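Local coordinates for protein exotoxin 3 (Staphylococcus aureus, PDB 2Z8L) that binds the sialylated glycan sialyl Lewis X and belongs to the staphylococcal superantigen-like toxins, built from an OB-fold and a beta-grasp domain, at residues 110-115 with 131-136; 169-174 with 200-205. All blocks are in the same frame, centred on the assembly; numbering follows the deposited sequence.

Contact 1 (110-115 with 131-136). Unlike the reference sequence in segment 110-115: Asn111 (reference Ser), Lys114 (reference Arg). Unlike the reference sequence in segment 131-136: His132 (reference Tyr).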
loop_
_atom_site.group_PDB
_atom_site.type_symbol
_atom_site.label_atom_id
_atom_site.label_comp_id
_atom_site.label_asym_id
_atom_site.label_seq_id
_atom_site.Cartn_x
_atom_site.Cartn_y
_atom_site.Cartn_z
ATOM N N LEU A 110 7.871 -11.614 9.623
ATOM C CA LEU A 110 8.126 -12.849 8.906
ATOM C C LEU A 110 9.089 -12.733 7.765
ATOM O O LEU A 110 9.495 -13.759 7.195
ATOM C CB LEU A 110 6.821 -13.534 8.492
ATOM C CG LEU A 110 5.760 -12.767 7.789
ATOM C CD1 LEU A 110 6.218 -12.187 6.392
ATOM C CD2 LEU A 110 4.456 -13.587 7.603
ATOM N N ASN A 111 9.508 -11.507 7.446
ATOM C CA ASN A 111 10.526 -11.293 6.418
ATOM C C ASN A 111 11.107 -9.900 6.652
ATOM O O ASN A 111 10.407 -9.016 7.107
ATOM C CB ASN A 111 9.840 -11.411 5.033
ATOM C CG ASN A 111 10.780 -11.472 3.852
ATOM O OD1 ASN A 111 11.981 -11.697 3.981
ATOM N ND2 ASN A 111 10.182 -11.329 2.640
ATOM N N ALA A 112 12.386 -9.723 6.328
ATOM C CA ALA A 112 13.096 -8.443 6.549
ATOM C C ALA A 112 13.958 -8.152 5.317
ATOM O O ALA A 112 15.195 -8.069 5.409
ATOM C CB ALA A 112 13.939 -8.494 7.782
ATOM N N PRO A 113 13.303 -7.966 4.182
ATOM C CA PRO A 113 14.082 -7.672 2.957
ATOM C C PRO A 113 14.907 -6.395 3.119
ATOM O O PRO A 113 14.467 -5.452 3.746
ATOM C CB PRO A 113 13.006 -7.485 1.879
ATOM C CG PRO A 113 11.719 -7.163 2.665
ATOM C CD PRO A 113 11.850 -7.937 3.947
ATOM N N LYS A 114 16.080 -6.383 2.530
ATOM C CA LYS A 114 16.837 -5.135 2.420
ATOM C C LYS A 114 16.091 -4.098 1.566
ATOM O O LYS A 114 15.467 -4.443 0.575
ATOM C CB LYS A 114 18.184 -5.440 1.790
ATOM C CG LYS A 114 19.110 -6.164 2.752
ATOM C CD LYS A 114 20.507 -6.292 2.258
ATOM C CE LYS A 114 21.224 -7.388 2.974
ATOM N NZ LYS A 114 22.677 -7.532 2.601
ATOM N N PHE A 115 16.173 -2.824 1.964
ATOM C CA PHE A 115 15.664 -1.704 1.203
ATOM C C PHE A 115 16.879 -0.853 0.847
ATOM O O PHE A 115 17.441 -0.244 1.747
ATOM C CB PHE A 115 14.678 -0.895 2.071
ATOM C CG PHE A 115 13.939 0.169 1.370
ATOM C CD1 PHE A 115 13.807 0.225 -0.014
ATOM C CD2 PHE A 115 13.274 1.108 2.112
ATOM C CE1 PHE A 115 13.047 1.222 -0.629
ATOM C CE2 PHE A 115 12.563 2.109 1.498
ATOM C CZ PHE A 115 12.438 2.155 0.149
ATOM N N ARG A 131 16.404 -2.021 6.265
ATOM C CA ARG A 131 15.481 -3.197 6.205
ATOM C C ARG A 131 14.085 -2.684 6.226
ATOM O O ARG A 131 13.808 -1.659 6.849
ATOM C CB ARG A 131 15.676 -4.093 7.426
ATOM C CG ARG A 131 16.986 -4.682 7.542
ATOM C CD ARG A 131 17.153 -5.786 6.585
ATOM N NE ARG A 131 18.402 -6.500 6.814
ATOM C CZ ARG A 131 18.700 -7.697 6.310
ATOM N NH1 ARG A 131 17.837 -8.371 5.550
ATOM N NH2 ARG A 131 19.871 -8.244 6.588
ATOM N N HIS A 132 13.167 -3.417 5.601
ATOM C CA HIS A 132 11.777 -3.110 5.762
ATOM C C HIS A 132 11.152 -4.400 6.272
ATOM O O HIS A 132 11.140 -5.409 5.584
ATOM C CB HIS A 132 11.133 -2.736 4.448
ATOM C CG HIS A 132 9.685 -2.408 4.557
ATOM N ND1 HIS A 132 9.237 -1.239 5.125
ATOM C CD2 HIS A 132 8.583 -3.101 4.185
ATOM C CE1 HIS A 132 7.914 -1.220 5.082
ATOM N NE2 HIS A 132 7.493 -2.333 4.510
ATOM N N TYR A 133 10.593 -4.314 7.446
ATOM C CA TYR A 133 10.004 -5.479 8.089
ATOM C C TYR A 133 8.580 -5.724 7.604
ATOM O O TYR A 133 7.710 -4.837 7.648
ATOM C CB TYR A 133 10.058 -5.285 9.579
ATOM C CG TYR A 133 11.453 -5.059 10.066
ATOM C CD1 TYR A 133 12.394 -6.072 10.007
ATOM C CD2 TYR A 133 11.863 -3.815 10.538
ATOM C CE1 TYR A 133 13.697 -5.904 10.430
ATOM C CE2 TYR A 133 13.183 -3.632 10.979
ATOM C CZ TYR A 133 14.098 -4.687 10.914
ATOM O OH TYR A 133 15.406 -4.530 11.365
ATOM N N ILE A 134 8.306 -7.001 7.250
ATOM C CA ILE A 134 7.053 -7.440 6.706
ATOM C C ILE A 134 6.398 -8.349 7.735
ATOM O O ILE A 134 7.025 -9.295 8.188
ATOM C CB ILE A 134 7.286 -8.276 5.400
ATOM C CG1 ILE A 134 8.064 -7.504 4.310
ATOM C CG2 ILE A 134 6.016 -8.842 4.819
ATOM C CD1 ILE A 134 7.357 -6.337 3.823
ATOM N N TYR A 135 5.158 -8.023 8.109
ATOM C CA TYR A 135 4.407 -8.795 9.104
ATOM C C TYR A 135 3.272 -9.605 8.525
ATOM O O TYR A 135 2.648 -10.371 9.279
ATOM C CB TYR A 135 3.868 -7.854 10.207
ATOM C CG TYR A 135 4.975 -7.145 10.956
ATOM C CD1 TYR A 135 5.449 -7.631 12.156
ATOM C CD2 TYR A 135 5.528 -5.976 10.467
ATOM C CE1 TYR A 135 6.465 -6.987 12.843
ATOM C CE2 TYR A 135 6.527 -5.339 11.163
ATOM C CZ TYR A 135 6.990 -5.856 12.329
ATOM O OH TYR A 135 7.995 -5.250 13.080
ATOM N N LYS A 136 3.024 -9.485 7.233
ATOM C CA LYS A 136 1.872 -10.096 6.621
ATOM C C LYS A 136 2.220 -11.097 5.543
ATOM O O LYS A 136 3.048 -10.827 4.709
ATOM C CB LYS A 136 0.897 -8.997 6.087
ATOM C CG LYS A 136 0.145 -8.351 7.254
ATOM C CD LYS A 136 -0.761 -7.185 6.853
ATOM C CE LYS A 136 -1.672 -7.488 5.616
ATOM N NZ LYS A 136 -2.604 -8.705 5.648
#
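Arg131 starts away from the facing segment, but its chain bends round so that NH1 bonds the carbonyl O of Ala112 at 2.7 Å. A bend at chi2 (-75°) sets CD where the chain can turn toward that oxygen, and Lys114 CG lies over one face of the guanidinium, offset toward its rim, as the two long side chains cross obliquely. The charged ends are like but stay apart, with Lys114 NZ 4.9 Å from Arg131 NH2. Next along, Ala112 CB rests on the CD1–CE1 side of the Tyr133 ring, 3.6 Å from CD1. Ile134 uses both branches: CG1 meets Pro113 CD at 3.8 Å, the two side chains at about a right angle, while CG2 meets Leu110 CD1 at 3.7 Å. Antiparallel backbone bonds hold this together, His132 N to Pro113 O and Ile134 N to Asn111 O. Ile134 O in turn takes Leu110 N at 2.9 Å and, weakly, Asn111 N, which makes a classic beta bulge. Asn111 ND2 bonds outward to the carbonyls of Gly197 and Ile200. Phe115 and His132 pack against helix 141-155 and Met203 of strand 200-207, and Met203 also shares a backbone hydrogen bond with Lys114.

Contact 2 (169-174 with 200-205); sequences KVIMKD and IEKMEA. Unlike the reference sequence in segment 169-174: Ile171 (reference Thr). Unlike the reference sequence in segment 200-205: Met203 (reference Ile).
Ile171 lies aslant against Glu204 on the face they share with Lys169 and Lys202. Its CB sits 3.7 Å from Lys202 O, the carbonyl that accepts the backbone N-H of Ile171 itself. CG1, anti to the carbonyl carbon (chi1 -57°), stays near that same oxygen at 4.1 Å. CD1 then runs onto the Glu204 carboxylate, 3.3 Å from OE2, and also touches Lys202 CE. The same OE2 forms a salt bridge with Lys202 NZ, its hydrogen bond long and weak, so the methyl lies against an ion pair. Beside it Lys169 and Glu204 point the same way, with Lys169 CD 4.0 Å from Glu204 OE1. On the other face Val170 lies beside Met203, its CG2 against SD, and its CG1 meets Ile200 CG2 at 3.9 Å. Where the side chains diverge, Met172, bent at chi2 and chi3, brings SD to Ile200 CG1. Ile171 O accepts two bonds, from Glu201 N at 2.8 Å and from Lys202 N at 3.3 Å, the mark of a classic beta bulge. Strands 167-172 and 200-207 are antiparallel neighbours in the mixed sheet of the beta-grasp domain, and strand 177-181 beyond them carries Tyr177, Tyr178 and Thr179 of the glycan pocket.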
loop_
_atom_site.group_PDB
_atom_site.type_symbol
_atom_site.label_atom_id
_atom_site.label_comp_id
_atom_site.label_asym_id
_atom_site.label_seq_id
_atom_site.Cartn_x
_atom_site.Cartn_y
_atom_site.Cartn_z
ATOM N N LYS A 169 11.352 -0.175 -6.630
ATOM C CA LYS A 169 11.191 -1.497 -7.257
ATOM C C LYS A 169 11.193 -2.516 -6.128
ATOM O O LYS A 169 12.095 -2.542 -5.307
ATOM C CB LYS A 169 12.287 -1.755 -8.238
ATOM C CG LYS A 169 12.211 -3.013 -9.011
ATOM C CD LYS A 169 13.263 -3.047 -10.067
ATOM C CE LYS A 169 13.678 -4.457 -10.410
ATOM N NZ LYS A 169 14.638 -4.521 -11.541
ATOM N N VAL A 170 10.153 -3.335 -6.078
ATOM C CA VAL A 170 10.061 -4.475 -5.143
ATOM C C VAL A 170 10.348 -5.743 -5.928
ATOM O O VAL A 170 9.699 -5.996 -6.945
ATOM C CB VAL A 170 8.646 -4.563 -4.547
ATOM C CG1 VAL A 170 8.492 -5.818 -3.708
ATOM C CG2 VAL A 170 8.286 -3.251 -3.745
ATOM N N ILE A 171 11.362 -6.500 -5.521
ATOM C CA ILE A 171 11.847 -7.628 -6.280
ATOM C C ILE A 171 11.552 -8.898 -5.481
ATOM O O ILE A 171 11.825 -8.982 -4.261
ATOM C CB ILE A 171 13.353 -7.519 -6.532
ATOM C CG1 ILE A 171 13.687 -6.210 -7.253
ATOM C CG2 ILE A 171 13.813 -8.772 -7.345
ATOM C CD1 ILE A 171 15.186 -5.749 -7.141
ATOM N N MET A 172 10.989 -9.879 -6.177
ATOM C CA MET A 172 10.573 -11.111 -5.552
ATOM C C MET A 172 11.682 -12.157 -5.685
ATOM O O MET A 172 12.590 -12.041 -6.522
ATOM C CB MET A 172 9.272 -11.599 -6.180
ATOM C CG MET A 172 8.190 -10.527 -6.267
ATOM S SD MET A 172 7.684 -9.975 -4.632
ATOM C CE MET A 172 6.774 -11.379 -4.017
ATOM N N LYS A 173 11.622 -13.148 -4.817
ATOM C CA LYS A 173 12.615 -14.247 -4.870
ATOM C C LYS A 173 12.662 -14.951 -6.225
ATOM O O LYS A 173 13.751 -15.398 -6.671
ATOM C CB LYS A 173 12.346 -15.221 -3.728
ATOM C CG LYS A 173 12.666 -14.587 -2.367
ATOM C CD LYS A 173 12.355 -15.457 -1.189
ATOM C CE LYS A 173 12.745 -14.747 0.100
ATOM N NZ LYS A 173 12.216 -15.523 1.244
ATOM N N ASP A 174 11.514 -15.098 -6.881
ATOM C CA ASP A 174 11.479 -15.730 -8.214
ATOM C C ASP A 174 11.902 -14.800 -9.383
ATOM O O ASP A 174 12.002 -15.247 -10.536
ATOM C CB ASP A 174 10.101 -16.380 -8.448
ATOM C CG ASP A 174 9.007 -15.397 -8.864
ATOM O OD1 ASP A 174 9.211 -14.168 -8.985
ATOM O OD2 ASP A 174 7.889 -15.912 -9.077
ATOM N N ILE A 200 9.147 -11.608 -0.881
ATOM C CA ILE A 200 9.886 -10.435 -1.277
ATOM C C ILE A 200 11.349 -10.679 -0.956
ATOM O O ILE A 200 11.704 -11.088 0.173
ATOM C CB ILE A 200 9.370 -9.171 -0.525
ATOM C CG1 ILE A 200 7.922 -8.903 -0.868
ATOM C CG2 ILE A 200 10.227 -7.940 -0.877
ATOM C CD1 ILE A 200 7.229 -7.828 -0.012
ATOM N N GLU A 201 12.210 -10.413 -1.929
ATOM C CA GLU A 201 13.655 -10.558 -1.740
ATOM C C GLU A 201 14.315 -9.265 -1.275
ATOM O O GLU A 201 15.151 -9.272 -0.384
ATOM C CB GLU A 201 14.311 -11.042 -3.040
ATOM C CG GLU A 201 15.851 -11.244 -2.972
ATOM C CD GLU A 201 16.370 -12.100 -1.800
ATOM O OE1 GLU A 201 15.638 -12.958 -1.244
ATOM O OE2 GLU A 201 17.574 -11.929 -1.444
ATOM N N LYS A 202 14.004 -8.167 -1.952
ATOM C CA LYS A 202 14.694 -6.917 -1.756
ATOM C C LYS A 202 13.863 -5.789 -2.367
ATOM O O LYS A 202 12.965 -6.023 -3.173
ATOM C CB LYS A 202 16.053 -7.000 -2.411
ATOM C CG LYS A 202 16.724 -5.717 -2.652
ATOM C CD LYS A 202 18.088 -5.898 -3.238
ATOM C CE LYS A 202 18.086 -6.691 -4.537
ATOM N NZ LYS A 202 19.397 -6.438 -5.258
ATOM N N MET A 203 14.072 -4.556 -1.914
ATOM C CA MET A 203 13.408 -3.413 -2.485
ATOM C C MET A 203 14.482 -2.384 -2.755
ATOM O O MET A 203 15.517 -2.355 -2.061
ATOM C CB MET A 203 12.373 -2.895 -1.519
ATOM C CG MET A 203 11.423 -4.020 -1.205
ATOM S SD MET A 203 10.144 -3.597 -0.123
ATOM C CE MET A 203 11.086 -3.092 1.247
ATOM N N GLU A 204 14.278 -1.639 -3.834
ATOM C CA GLU A 204 15.251 -0.625 -4.260
ATOM C C GLU A 204 14.540 0.685 -4.462
ATOM O O GLU A 204 13.360 0.699 -4.789
ATOM C CB GLU A 204 15.907 -1.085 -5.540
ATOM C CG GLU A 204 16.453 -2.467 -5.508
ATOM C CD GLU A 204 17.006 -2.901 -6.843
ATOM O OE1 GLU A 204 16.602 -2.348 -7.913
ATOM O OE2 GLU A 204 17.862 -3.828 -6.826
ATOM N N ALA A 205 15.190 1.794 -4.161
ATOM C CA ALA A 205 14.640 3.101 -4.464
ATOM C C ALA A 205 15.787 3.947 -4.962
ATOM O O ALA A 205 16.914 3.841 -4.474
ATOM C CB ALA A 205 14.066 3.741 -3.290
#

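Overall arrangement
Both contacts belong to the beta-grasp domain and lie on one side of the chain's centre, their own centres about 10 Å apart. They come in series, contact 1 closing before contact 2 opens, with helix 141-155 between them in sequence. Strands 114-121 and 200-207 run parallel as neighbours in the five-strand sheet, so segment 200-205 is flanked by 110-115 and by 169-174. A main-chain bond, a side-chain amide bond and packing join the two, the last including Pro113 CB against Glu201 O. Contact 1 thus lies at the 124-131 side of the sheet, while contact 2 leads toward strand 177-181 and the bound glycan.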